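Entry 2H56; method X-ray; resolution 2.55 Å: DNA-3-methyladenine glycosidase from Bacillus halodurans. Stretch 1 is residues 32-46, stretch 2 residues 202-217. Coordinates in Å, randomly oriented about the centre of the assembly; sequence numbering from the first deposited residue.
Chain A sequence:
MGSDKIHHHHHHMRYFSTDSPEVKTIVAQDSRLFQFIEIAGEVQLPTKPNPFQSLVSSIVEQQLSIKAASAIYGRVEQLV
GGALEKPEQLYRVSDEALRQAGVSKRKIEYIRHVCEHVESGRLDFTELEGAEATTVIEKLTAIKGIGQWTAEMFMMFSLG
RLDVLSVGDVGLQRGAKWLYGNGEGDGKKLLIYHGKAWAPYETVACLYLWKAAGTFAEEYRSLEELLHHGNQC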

# COMPACT_ATOMS: atom_id res chain seq x y z
N ARG A 32 6.66 -22.23 7.46
CA ARG A 32 7.36 -21.18 8.17
C ARG A 32 6.39 -20.05 8.40
O ARG A 32 6.32 -19.49 9.49
CB ARG A 32 8.56 -20.65 7.38
CG ARG A 32 9.67 -21.63 7.24
CD ARG A 32 10.88 -21.08 6.49
NE ARG A 32 11.68 -20.26 7.39
CZ ARG A 32 12.85 -20.60 7.91
NH1 ARG A 32 13.42 -21.75 7.62
NH2 ARG A 32 13.46 -19.75 8.72
N LEU A 33 5.65 -19.71 7.35
CA LEU A 33 4.63 -18.67 7.44
C LEU A 33 3.54 -19.08 8.42
O LEU A 33 3.07 -18.27 9.22
CB LEU A 33 4.06 -18.32 6.06
CG LEU A 33 3.11 -17.12 5.98
CD1 LEU A 33 3.82 -15.89 6.50
CD2 LEU A 33 2.53 -16.93 4.55
N PHE A 34 3.19 -20.36 8.40
CA PHE A 34 2.21 -20.87 9.35
C PHE A 34 2.66 -20.72 10.80
O PHE A 34 1.88 -20.29 11.65
CB PHE A 34 1.93 -22.35 9.06
CG PHE A 34 0.98 -22.98 10.06
CD1 PHE A 34 -0.38 -22.91 9.88
CD2 PHE A 34 1.47 -23.58 11.20
CE1 PHE A 34 -1.23 -23.47 10.80
CE2 PHE A 34 0.61 -24.13 12.12
CZ PHE A 34 -0.74 -24.08 11.91
N GLN A 35 3.90 -21.15 11.09
CA GLN A 35 4.49 -21.02 12.43
C GLN A 35 4.46 -19.55 12.90
O GLN A 35 4.17 -19.26 14.06
CB GLN A 35 5.93 -21.58 12.45
CG GLN A 35 6.00 -23.10 12.46
CD GLN A 35 7.43 -23.66 12.48
OE1 GLN A 35 7.91 -24.09 13.53
NE2 GLN A 35 8.10 -23.67 11.33
N PHE A 36 4.73 -18.64 11.98
CA PHE A 36 4.75 -17.22 12.32
C PHE A 36 3.36 -16.67 12.61
O PHE A 36 3.17 -15.95 13.60
CB PHE A 36 5.36 -16.40 11.19
CG PHE A 36 5.36 -14.93 11.47
CD1 PHE A 36 6.02 -14.43 12.57
CD2 PHE A 36 4.68 -14.05 10.65
CE1 PHE A 36 6.01 -13.08 12.86
CE2 PHE A 36 4.67 -12.68 10.93
CZ PHE A 36 5.34 -12.21 12.03
N ILE A 37 2.41 -17.01 11.74
CA ILE A 37 1.04 -16.51 11.85
C ILE A 37 0.39 -17.00 13.12
O ILE A 37 -0.33 -16.24 13.77
CB ILE A 37 0.18 -16.86 10.61
CG1 ILE A 37 0.65 -16.08 9.39
CG2 ILE A 37 -1.27 -16.51 10.83
CD1 ILE A 37 0.08 -16.60 8.10
N GLU A 38 0.65 -18.24 13.52
CA GLU A 38 0.03 -18.70 14.76
C GLU A 38 0.51 -17.87 15.98
O GLU A 38 -0.27 -17.60 16.88
CB GLU A 38 0.14 -20.24 14.95
CG GLU A 38 -1.00 -21.05 14.18
N ILE A 39 1.76 -17.40 15.98
CA ILE A 39 2.22 -16.50 17.02
C ILE A 39 1.73 -15.04 16.81
O ILE A 39 1.31 -14.36 17.76
CB ILE A 39 3.77 -16.55 17.15
CG1 ILE A 39 4.24 -17.90 17.72
CG2 ILE A 39 4.27 -15.41 18.05
N ALA A 40 1.76 -14.54 15.58
CA ALA A 40 1.45 -13.12 15.34
C ALA A 40 -0.02 -12.78 15.44
O ALA A 40 -0.36 -11.65 15.67
CB ALA A 40 1.98 -12.65 13.98
N GLY A 41 -0.92 -13.72 15.22
CA GLY A 41 -2.36 -13.41 15.31
C GLY A 41 -2.91 -12.72 14.07
O GLY A 41 -2.41 -12.91 12.97
N GLU A 42 -3.96 -11.93 14.25
CA GLU A 42 -4.65 -11.36 13.10
C GLU A 42 -3.91 -10.17 12.55
O GLU A 42 -3.18 -9.50 13.27
CB GLU A 42 -6.07 -10.97 13.45
CG GLU A 42 -6.21 -9.75 14.33
CD GLU A 42 -7.64 -9.58 14.89
OE1 GLU A 42 -8.41 -10.60 14.94
OE2 GLU A 42 -7.97 -8.43 15.29
N VAL A 43 -4.12 -9.93 11.27
CA VAL A 43 -3.72 -8.70 10.63
C VAL A 43 -4.94 -7.97 10.12
O VAL A 43 -6.03 -8.54 10.02
CB VAL A 43 -2.82 -8.96 9.43
CG1 VAL A 43 -1.47 -9.43 9.90
CG2 VAL A 43 -3.50 -9.95 8.46
N GLN A 44 -4.72 -6.70 9.78
CA GLN A 44 -5.77 -5.84 9.32
C GLN A 44 -5.37 -5.06 8.06
O GLN A 44 -4.18 -4.92 7.74
CB GLN A 44 -6.18 -4.89 10.42
CG GLN A 44 -5.05 -4.16 11.12
CD GLN A 44 -5.58 -3.16 12.17
OE1 GLN A 44 -5.77 -1.97 11.88
NE2 GLN A 44 -5.85 -3.65 13.37
N LEU A 45 -6.39 -4.61 7.35
CA LEU A 45 -6.22 -3.96 6.07
C LEU A 45 -7.12 -2.76 6.02
O LEU A 45 -8.31 -2.90 5.81
CB LEU A 45 -6.63 -4.92 4.96
CG LEU A 45 -6.37 -4.47 3.52
CD1 LEU A 45 -4.92 -4.08 3.32
CD2 LEU A 45 -6.74 -5.63 2.62
N PRO A 46 -6.55 -1.57 6.25
CA PRO A 46 -7.39 -0.38 6.11
C PRO A 46 -7.79 -0.14 4.66
O PRO A 46 -6.98 -0.33 3.76
CB PRO A 46 -6.50 0.75 6.62
CG PRO A 46 -5.10 0.21 6.55
CD PRO A 46 -5.17 -1.26 6.65
N GLU A 202 -1.67 -12.68 -2.01
CA GLU A 202 -0.37 -12.13 -1.67
C GLU A 202 -0.41 -10.93 -0.72
O GLU A 202 0.46 -10.79 0.15
CB GLU A 202 0.38 -11.74 -2.96
CG GLU A 202 0.79 -12.94 -3.88
CD GLU A 202 -0.24 -13.27 -4.98
OE1 GLU A 202 -1.37 -12.72 -4.96
OE2 GLU A 202 0.09 -14.06 -5.90
N THR A 203 -1.40 -10.05 -0.87
CA THR A 203 -1.49 -8.90 -0.00
C THR A 203 -1.59 -9.35 1.45
O THR A 203 -0.99 -8.71 2.32
CB THR A 203 -2.71 -8.01 -0.33
OG1 THR A 203 -2.68 -7.59 -1.71
CG2 THR A 203 -2.72 -6.77 0.55
N VAL A 204 -2.31 -10.44 1.72
CA VAL A 204 -2.47 -10.90 3.10
C VAL A 204 -1.09 -11.33 3.70
O VAL A 204 -0.74 -10.95 4.83
CB VAL A 204 -3.53 -12.01 3.25
CG1 VAL A 204 -3.64 -12.42 4.70
CG2 VAL A 204 -4.93 -11.57 2.72
N ALA A 205 -0.31 -12.09 2.94
CA ALA A 205 1.08 -12.40 3.33
C ALA A 205 1.86 -11.14 3.63
O ALA A 205 2.61 -11.06 4.60
CB ALA A 205 1.79 -13.16 2.23
N CYS A 206 1.70 -10.14 2.78
CA CYS A 206 2.46 -8.92 2.92
C CYS A 206 2.17 -8.21 4.23
O CYS A 206 3.06 -7.60 4.82
CB CYS A 206 2.20 -7.98 1.74
SG CYS A 206 2.94 -8.56 0.19
N LEU A 207 0.92 -8.27 4.68
CA LEU A 207 0.58 -7.74 5.98
C LEU A 207 1.42 -8.46 7.06
O LEU A 207 1.93 -7.83 7.97
CB LEU A 207 -0.91 -7.91 6.25
CG LEU A 207 -1.85 -7.14 5.33
CD1 LEU A 207 -3.30 -7.49 5.65
CD2 LEU A 207 -1.58 -5.66 5.46
N TYR A 208 1.58 -9.77 6.95
CA TYR A 208 2.37 -10.50 7.96
C TYR A 208 3.85 -10.21 7.82
O TYR A 208 4.58 -10.13 8.82
CB TYR A 208 2.11 -12.00 7.88
CG TYR A 208 0.78 -12.37 8.49
CD1 TYR A 208 0.62 -12.38 9.87
CD2 TYR A 208 -0.32 -12.68 7.70
CE1 TYR A 208 -0.56 -12.70 10.46
CE2 TYR A 208 -1.55 -13.00 8.29
CZ TYR A 208 -1.65 -13.01 9.67
OH TYR A 208 -2.84 -13.31 10.26
N LEU A 209 4.31 -10.02 6.59
CA LEU A 209 5.70 -9.67 6.40
C LEU A 209 5.97 -8.35 7.10
O LEU A 209 6.98 -8.22 7.82
CB LEU A 209 6.06 -9.63 4.90
CG LEU A 209 6.17 -11.01 4.20
CD1 LEU A 209 6.86 -10.91 2.85
CD2 LEU A 209 6.94 -11.98 5.05
N TRP A 210 5.07 -7.39 6.91
CA TRP A 210 5.22 -6.09 7.56
C TRP A 210 5.26 -6.22 9.07
O TRP A 210 6.03 -5.53 9.73
CB TRP A 210 4.12 -5.12 7.15
CG TRP A 210 4.47 -4.38 5.94
CD1 TRP A 210 5.63 -3.75 5.70
CD2 TRP A 210 3.66 -4.19 4.79
NE1 TRP A 210 5.62 -3.18 4.46
CE2 TRP A 210 4.41 -3.43 3.87
CE3 TRP A 210 2.37 -4.59 4.42
CZ2 TRP A 210 3.92 -3.05 2.63
CZ3 TRP A 210 1.88 -4.23 3.18
CH2 TRP A 210 2.65 -3.46 2.30
N LYS A 211 4.42 -7.11 9.59
CA LYS A 211 4.35 -7.36 11.02
C LYS A 211 5.70 -7.94 11.48
O LYS A 211 6.29 -7.47 12.48
CB LYS A 211 3.19 -8.30 11.31
CG LYS A 211 2.41 -7.93 12.54
CD LYS A 211 1.03 -8.58 12.54
CE LYS A 211 0.32 -8.40 13.87
NZ LYS A 211 -0.22 -7.02 14.04
N ALA A 212 6.23 -8.89 10.71
CA ALA A 212 7.56 -9.45 10.98
C ALA A 212 8.65 -8.39 10.95
O ALA A 212 9.55 -8.41 11.79
CB ALA A 212 7.87 -10.56 10.00
N ALA A 213 8.59 -7.48 9.98
CA ALA A 213 9.60 -6.41 9.87
C ALA A 213 9.62 -5.44 11.05
O ALA A 213 10.69 -4.96 11.42
CB ALA A 213 9.43 -5.64 8.56
N GLY A 214 8.45 -5.13 11.62
CA GLY A 214 8.34 -4.23 12.79
C GLY A 214 8.73 -4.82 14.16
O GLY A 214 9.93 -5.06 14.44
N THR A 215 7.72 -5.08 15.00
CA THR A 215 7.92 -5.53 16.39
C THR A 215 8.89 -6.71 16.47
O THR A 215 9.88 -6.63 17.17
CB THR A 215 6.58 -5.91 17.07
N PHE A 216 8.63 -7.76 15.70
CA PHE A 216 9.43 -9.01 15.80
C PHE A 216 10.86 -8.91 15.36
O PHE A 216 11.75 -9.48 16.01
CB PHE A 216 8.79 -10.14 15.01
CG PHE A 216 7.46 -10.53 15.54
CD1 PHE A 216 7.35 -11.46 16.54
CD2 PHE A 216 6.31 -9.92 15.07
CE1 PHE A 216 6.11 -11.80 17.04
CE2 PHE A 216 5.09 -10.25 15.57
CZ PHE A 216 4.98 -11.19 16.56
N ALA A 217 11.09 -8.22 14.25
CA ALA A 217 12.46 -7.91 13.83
C ALA A 217 13.24 -7.20 14.94
O ALA A 217 14.39 -7.54 15.16
CB ALA A 217 12.44 -7.05 12.59

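This is a largely apolar contact in which a helix, the turn that ends it and the strand that follows all pack against one long helix, with Tyr208 at the centre and a single hydrogen bond joining the two stretches. The helix 32-40 crosses the helix 202-217 at 68°, with an axial separation of 11.0 Å that leaves room for aromatic side chains between them. The strand 43-46 runs closer, 8.4 Å from the helix axis, and Val43 and Leu207 bring their CA atoms to 6.4 Å. Together the two stretches bury 795 Å².

The ring of Tyr208 is clamped on both faces. Ile37 CG1 lies 3.6 Å from the centroid of the Tyr208 ring, almost on the ring normal, and Val43 CG1 lies 3.5 Å from that centroid on the opposite face. Branched aliphatic side chains suit these places because their C-H groups can rest on the pi cloud, and the flat ring lets one come from the helix and the other from the strand. The hydroxyl end of the same ring is polar and needs a partner: Tyr208 OH donates to Gly41 O at 2.8 Å, a bond made in the ring plane. Gly41 leaves the helix with positive phi, and at its backbone angles a CB would be jammed against the preceding carbonyl oxygen, so glycine fits the turn.

Phe36 is the knob of the helix pair, seated among Tyr208, Lys211, Ala212 and Phe216. Its CZ reaches Ala212 CB at 3.6 Å, where the short alanine side chain leaves space for the ring. The edge of Phe36 points toward the face of Phe216, with centroids 5.2 Å apart and planes at 77°; this arrangement sets the slightly positive ring hydrogens of one against the pi electrons of the other. Ala40 is small enough to let both aromatic neighbours approach, its CB lying 4.3 Å from Tyr208 CD1 and 4.2 Å from Phe216 CZ.

Along the strand, alternation sorts the residues: the CA-to-CB bonds of Val43 and Leu45 point toward the helix, while that of Gln44 points away, leaving its polar side chain exposed. Leu207 meets the inward pair, with CD1 3.7 Å from Val43 CG2 and 4.3 Å from Leu45 CB. Lys211 contributes mainly its aliphatic stem: its CD packs 3.7 Å from Val43 CG1.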